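PDB 3LG0: ornithine aminotransferase from Plasmodium falciparum, which catalyses the pyridoxal-phosphate-dependent transfer of the delta-amino group of ornithine to 2-oxoglutarate, giving the semialdehyde of glutamate, and glutamate itself. Local coordinates for residues A[66-80]-A[296-309]. Sequence-based numbering, arbitrary orientation.
Sequences DILNAMINQAKKLTI and NPLAAAICVEALKV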
loop_
_atom_site.group_PDB
_atom_site.type_symbol
_atom_site.label_atom_id
_atom_site.label_comp_id
_atom_site.label_asym_id
_atom_site.label_seq_id
_atom_site.Cartn_x
_atom_site.Cartn_y
_atom_site.Cartn_z
ATOM N N ASP A 66 -7.629 21.901 4.456
ATOM C CA ASP A 66 -8.523 21.204 5.380
ATOM C C ASP A 66 -8.041 19.769 5.600
ATOM O O ASP A 66 -7.955 19.297 6.734
ATOM C CB ASP A 66 -9.969 21.203 4.871
ATOM C CG ASP A 66 -10.637 22.554 5.010
ATOM O OD1 ASP A 66 -9.976 23.500 5.487
ATOM O OD2 ASP A 66 -11.818 22.675 4.633
ATOM N N ILE A 67 -7.707 19.079 4.514
ATOM C CA ILE A 67 -7.196 17.719 4.628
ATOM C C ILE A 67 -5.893 17.706 5.441
ATOM O O ILE A 67 -5.731 16.902 6.368
ATOM C CB ILE A 67 -7.012 17.081 3.252
ATOM C CG1 ILE A 67 -8.339 17.143 2.483
ATOM C CG2 ILE A 67 -6.556 15.646 3.384
ATOM C CD1 ILE A 67 -8.234 16.707 1.047
ATOM N N LEU A 68 -4.974 18.615 5.120
ATOM C CA LEU A 68 -3.742 18.712 5.888
ATOM C C LEU A 68 -4.032 18.893 7.374
ATOM O O LEU A 68 -3.356 18.332 8.235
ATOM C CB LEU A 68 -2.880 19.868 5.390
ATOM C CG LEU A 68 -1.599 20.087 6.208
ATOM C CD1 LEU A 68 -0.815 18.779 6.414
ATOM C CD2 LEU A 68 -0.714 21.150 5.584
ATOM N N ASN A 69 -5.046 19.697 7.666
ATOM C CA ASN A 69 -5.421 19.965 9.034
ATOM C C ASN A 69 -5.909 18.712 9.768
ATOM O O ASN A 69 -5.498 18.435 10.905
ATOM C CB ASN A 69 -6.494 21.043 9.060
ATOM C CG ASN A 69 -6.535 21.758 10.359
ATOM O OD1 ASN A 69 -5.563 22.410 10.743
ATOM N ND2 ASN A 69 -7.648 21.626 11.072
ATOM N N ALA A 70 -6.782 17.945 9.118
ATOM C CA ALA A 70 -7.278 16.711 9.710
ATOM C C ALA A 70 -6.122 15.754 9.907
ATOM O O ALA A 70 -6.082 14.998 10.886
ATOM C CB ALA A 70 -8.364 16.084 8.854
ATOM N N MET A 71 -5.163 15.817 8.991
ATOM C CA MET A 71 -3.977 14.983 9.092
ATOM C C MET A 71 -3.111 15.298 10.322
ATOM O O MET A 71 -2.761 14.403 11.095
ATOM C CB MET A 71 -3.138 15.087 7.819
ATOM C CG MET A 71 -1.912 14.159 7.811
ATOM S SD MET A 71 -1.039 14.170 6.233
ATOM C CE MET A 71 0.277 15.307 6.570
ATOM N N ILE A 72 -2.751 16.566 10.488
ATOM C CA ILE A 72 -1.922 16.985 11.621
ATOM C C ILE A 72 -2.594 16.662 12.958
ATOM O O ILE A 72 -1.959 16.140 13.868
ATOM C CB ILE A 72 -1.622 18.481 11.547
ATOM C CG1 ILE A 72 -0.806 18.794 10.289
ATOM C CG2 ILE A 72 -0.895 18.943 12.800
ATOM C CD1 ILE A 72 -0.602 20.285 10.065
ATOM N N ASN A 73 -3.890 16.940 13.048
ATOM C CA ASN A 73 -4.662 16.661 14.248
ATOM C C ASN A 73 -4.649 15.195 14.671
ATOM O O ASN A 73 -4.479 14.887 15.846
ATOM C CB ASN A 73 -6.108 17.156 14.076
ATOM C CG ASN A 73 -6.212 18.658 14.186
ATOM O OD1 ASN A 73 -5.273 19.318 14.644
ATOM N ND2 ASN A 73 -7.342 19.209 13.767
ATOM N N GLN A 74 -4.840 14.290 13.719
ATOM C CA GLN A 74 -4.814 12.870 14.040
ATOM C C GLN A 74 -3.387 12.411 14.256
ATOM O O GLN A 74 -3.122 11.613 15.146
ATOM C CB GLN A 74 -5.494 12.038 12.951
ATOM C CG GLN A 74 -5.449 10.557 13.222
ATOM C CD GLN A 74 -6.138 10.216 14.512
ATOM O OE1 GLN A 74 -7.198 10.756 14.813
ATOM N NE2 GLN A 74 -5.544 9.327 15.283
ATOM N N ALA A 75 -2.457 12.942 13.465
ATOM C CA ALA A 75 -1.062 12.520 13.586
ATOM C C ALA A 75 -0.416 12.855 14.936
ATOM O O ALA A 75 0.532 12.169 15.368
ATOM C CB ALA A 75 -0.223 13.079 12.442
ATOM N N LYS A 76 -0.903 13.916 15.585
ATOM C CA LYS A 76 -0.427 14.288 16.924
ATOM C C LYS A 76 -0.896 13.271 17.947
ATOM O O LYS A 76 -0.189 12.973 18.897
ATOM C CB LYS A 76 -0.937 15.683 17.341
ATOM C CG LYS A 76 -0.267 16.880 16.648
ATOM C CD LYS A 76 -0.940 18.190 17.061
ATOM C CE LYS A 76 -2.461 18.022 17.164
ATOM N NZ LYS A 76 -3.185 19.281 17.538
ATOM N N LYS A 77 -2.098 12.747 17.750
ATOM C CA LYS A 77 -2.684 11.799 18.692
ATOM C C LYS A 77 -2.172 10.356 18.531
ATOM O O LYS A 77 -1.703 9.739 19.501
ATOM C CB LYS A 77 -4.208 11.846 18.585
ATOM C CG LYS A 77 -4.816 13.140 19.097
ATOM C CD LYS A 77 -6.119 13.507 18.384
ATOM C CE LYS A 77 -7.258 12.580 18.741
ATOM N NZ LYS A 77 -8.547 13.146 18.247
ATOM N N LEU A 78 -2.268 9.821 17.313
ATOM C CA LEU A 78 -1.909 8.423 17.046
ATOM C C LEU A 78 -1.923 8.195 15.544
ATOM O O LEU A 78 -2.917 8.496 14.893
ATOM C CB LEU A 78 -2.925 7.491 17.707
ATOM C CG LEU A 78 -2.700 5.988 17.620
ATOM C CD1 LEU A 78 -1.567 5.605 18.494
ATOM C CD2 LEU A 78 -3.961 5.245 18.034
ATOM N N THR A 79 -0.831 7.677 14.989
ATOM C CA THR A 79 -0.776 7.416 13.552
ATOM C C THR A 79 -0.990 5.952 13.233
ATOM O O THR A 79 -1.573 5.606 12.204
ATOM C CB THR A 79 0.572 7.807 12.941
ATOM O OG1 THR A 79 1.557 6.836 13.333
ATOM C CG2 THR A 79 0.988 9.206 13.406
ATOM N N ILE A 80 -0.492 5.080 14.095
ATOM C CA ILE A 80 -0.673 3.658 13.863
ATOM C C ILE A 80 -0.591 2.820 15.127
ATOM O O ILE A 80 0.306 2.968 15.947
ATOM C CB ILE A 80 0.329 3.094 12.826
ATOM C CG1 ILE A 80 -0.079 1.694 12.383
ATOM C CG2 ILE A 80 1.736 3.021 13.398
ATOM C CD1 ILE A 80 0.823 1.157 11.285
ATOM N N ASN A 296 -5.520 2.054 9.523
ATOM C CA ASN A 296 -4.836 2.795 10.576
ATOM C C ASN A 296 -5.579 4.115 10.893
ATOM O O ASN A 296 -6.262 4.683 10.043
ATOM C CB ASN A 296 -3.368 3.043 10.204
ATOM C CG ASN A 296 -3.210 4.107 9.133
ATOM O OD1 ASN A 296 -3.370 5.316 9.392
ATOM N ND2 ASN A 296 -2.901 3.668 7.922
ATOM N N PRO A 297 -5.450 4.597 12.128
ATOM C CA PRO A 297 -6.139 5.801 12.616
ATOM C C PRO A 297 -5.869 7.057 11.781
ATOM O O PRO A 297 -6.770 7.863 11.622
ATOM C CB PRO A 297 -5.588 5.994 14.024
ATOM C CG PRO A 297 -4.826 4.780 14.356
ATOM C CD PRO A 297 -4.576 3.986 13.141
ATOM N N LEU A 298 -4.649 7.228 11.284
ATOM C CA LEU A 298 -4.318 8.406 10.499
ATOM C C LEU A 298 -5.064 8.425 9.160
ATOM O O LEU A 298 -5.671 9.438 8.787
ATOM C CB LEU A 298 -2.812 8.511 10.305
ATOM C CG LEU A 298 -2.283 9.749 9.580
ATOM C CD1 LEU A 298 -2.806 11.048 10.206
ATOM C CD2 LEU A 298 -0.764 9.711 9.606
ATOM N N ALA A 299 -5.044 7.302 8.454
ATOM C CA ALA A 299 -5.813 7.180 7.220
ATOM C C ALA A 299 -7.309 7.414 7.464
ATOM O O ALA A 299 -7.997 8.048 6.662
ATOM C CB ALA A 299 -5.587 5.812 6.583
ATOM N N ALA A 300 -7.819 6.878 8.561
ATOM C CA ALA A 300 -9.243 6.971 8.857
ATOM C C ALA A 300 -9.676 8.432 8.995
ATOM O O ALA A 300 -10.699 8.832 8.447
ATOM C CB ALA A 300 -9.566 6.176 10.131
ATOM N N ALA A 301 -8.883 9.231 9.705
ATOM C CA ALA A 301 -9.190 10.654 9.888
ATOM C C ALA A 301 -9.063 11.439 8.595
ATOM O O ALA A 301 -9.900 12.300 8.310
ATOM C CB ALA A 301 -8.301 11.275 10.971
ATOM N N ILE A 302 -8.012 11.151 7.824
ATOM C CA ILE A 302 -7.773 11.825 6.545
ATOM C C ILE A 302 -8.914 11.544 5.581
ATOM O O ILE A 302 -9.406 12.444 4.903
ATOM C CB ILE A 302 -6.446 11.377 5.894
ATOM C CG1 ILE A 302 -5.268 11.945 6.671
ATOM C CG2 ILE A 302 -6.386 11.806 4.425
ATOM C CD1 ILE A 302 -3.977 11.224 6.423
ATOM N N CYS A 303 -9.336 10.283 5.533
ATOM C CA CYS A 303 -10.400 9.875 4.627
ATOM C C CYS A 303 -11.725 10.625 4.867
ATOM O O CYS A 303 -12.323 11.140 3.929
ATOM C CB CYS A 303 -10.631 8.354 4.678
ATOM S SG CYS A 303 -12.041 7.888 3.674
ATOM N N VAL A 304 -12.191 10.678 6.113
ATOM C CA VAL A 304 -13.411 11.420 6.416
ATOM C C VAL A 304 -13.303 12.884 5.979
ATOM O O VAL A 304 -14.195 13.412 5.333
ATOM C CB VAL A 304 -13.779 11.352 7.916
ATOM C CG1 VAL A 304 -15.012 12.234 8.205
ATOM C CG2 VAL A 304 -14.051 9.905 8.331
ATOM N N GLU A 305 -12.199 13.537 6.319
ATOM C CA GLU A 305 -12.046 14.937 5.969
ATOM C C GLU A 305 -11.967 15.153 4.459
ATOM O O GLU A 305 -12.506 16.128 3.941
ATOM C CB GLU A 305 -10.837 15.568 6.659
ATOM C CG GLU A 305 -10.700 17.055 6.356
ATOM C CD GLU A 305 -11.912 17.855 6.831
ATOM O OE1 GLU A 305 -12.541 17.434 7.820
ATOM O OE2 GLU A 305 -12.241 18.893 6.217
ATOM N N ALA A 306 -11.307 14.245 3.754
ATOM C CA ALA A 306 -11.174 14.375 2.310
ATOM C C ALA A 306 -12.529 14.327 1.615
ATOM O O ALA A 306 -12.751 15.033 0.637
ATOM C CB ALA A 306 -10.232 13.292 1.759
ATOM N N LEU A 307 -13.436 13.490 2.108
ATOM C CA LEU A 307 -14.755 13.378 1.499
ATOM C C LEU A 307 -15.630 14.565 1.924
ATOM O O LEU A 307 -16.437 15.069 1.141
ATOM C CB LEU A 307 -15.419 12.030 1.838
ATOM C CG LEU A 307 -14.846 10.768 1.169
ATOM C CD1 LEU A 307 -15.891 9.676 1.061
ATOM C CD2 LEU A 307 -14.327 11.097 -0.212
ATOM N N LYS A 308 -15.467 15.014 3.167
ATOM C CA LYS A 308 -16.150 16.217 3.610
ATOM C C LYS A 308 -15.793 17.408 2.722
ATOM O O LYS A 308 -16.663 18.180 2.331
ATOM C CB LYS A 308 -15.814 16.544 5.069
ATOM C CG LYS A 308 -16.645 15.792 6.103
ATOM C CD LYS A 308 -16.257 16.251 7.489
ATOM C CE LYS A 308 -16.600 15.222 8.570
ATOM N NZ LYS A 308 -18.046 14.851 8.603
ATOM N N VAL A 309 -14.509 17.563 2.417
ATOM C CA VAL A 309 -14.070 18.634 1.530
ATOM C C VAL A 309 -14.706 18.496 0.144
ATOM O O VAL A 309 -15.212 19.460 -0.420
ATOM C CB VAL A 309 -12.527 18.681 1.428
ATOM C CG1 VAL A 309 -12.081 19.445 0.201
ATOM C CG2 VAL A 309 -11.941 19.293 2.684
#
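Leu298 sends its CD1 branch between Met71 and Ala75, where CD1 lies 3.5 Å from Met71 O. CG of Leu298 is anti to its backbone N (chi1 -176°), which carries the branch out to helix 66-77. One turn along, Met71 and Ile302 lie side by side and point the same way, with Met71 CG 3.8 Å from Ile302 CD1. The Met71 chain runs extended and bends only at chi3; it also packs on Met71 of the second subunit. Ile67 crosses Ile302 at about a right angle, and CD1 of Ile67 sits 4.0 Å from Ala306 CB.

On the other flank an alanine lies against a longer side chain in each pair. Ala70 CB meets Glu305 CB at 3.3 Å, and Ala301 CB meets Gln74 CB. Gln74 bends at chi2 (60°), which turns its amide past Pro297 toward Leu78, four residues on. NE2 then donates to Leu78 O at 2.8 Å, in the carbonyl plane and on a lone pair, while CB of Pro297 packs against the same NE2. This bond ties the Gln74 side chain to the backbone of Leu78 and holds the amide against Pro297. Pro297 CG also touches Leu78 CD2.

Asn296 is the N-cap of helix 297-309. Its OD1 accepts from Ala299 N at 2.8 Å, nearly straight, with the donor above the carbonyl plane. Its ND2 is held by Tyr293 O. Thr79 OG1 bonds Gly267 O of the second subunit.

No hydrogen bond joins the segments. The arrangement is a nearly antiparallel helix pair, the segment axes 8.4 Å apart at closest approach and 155° between their directions, beside the subunit interface of a class-III aminotransferase dimer.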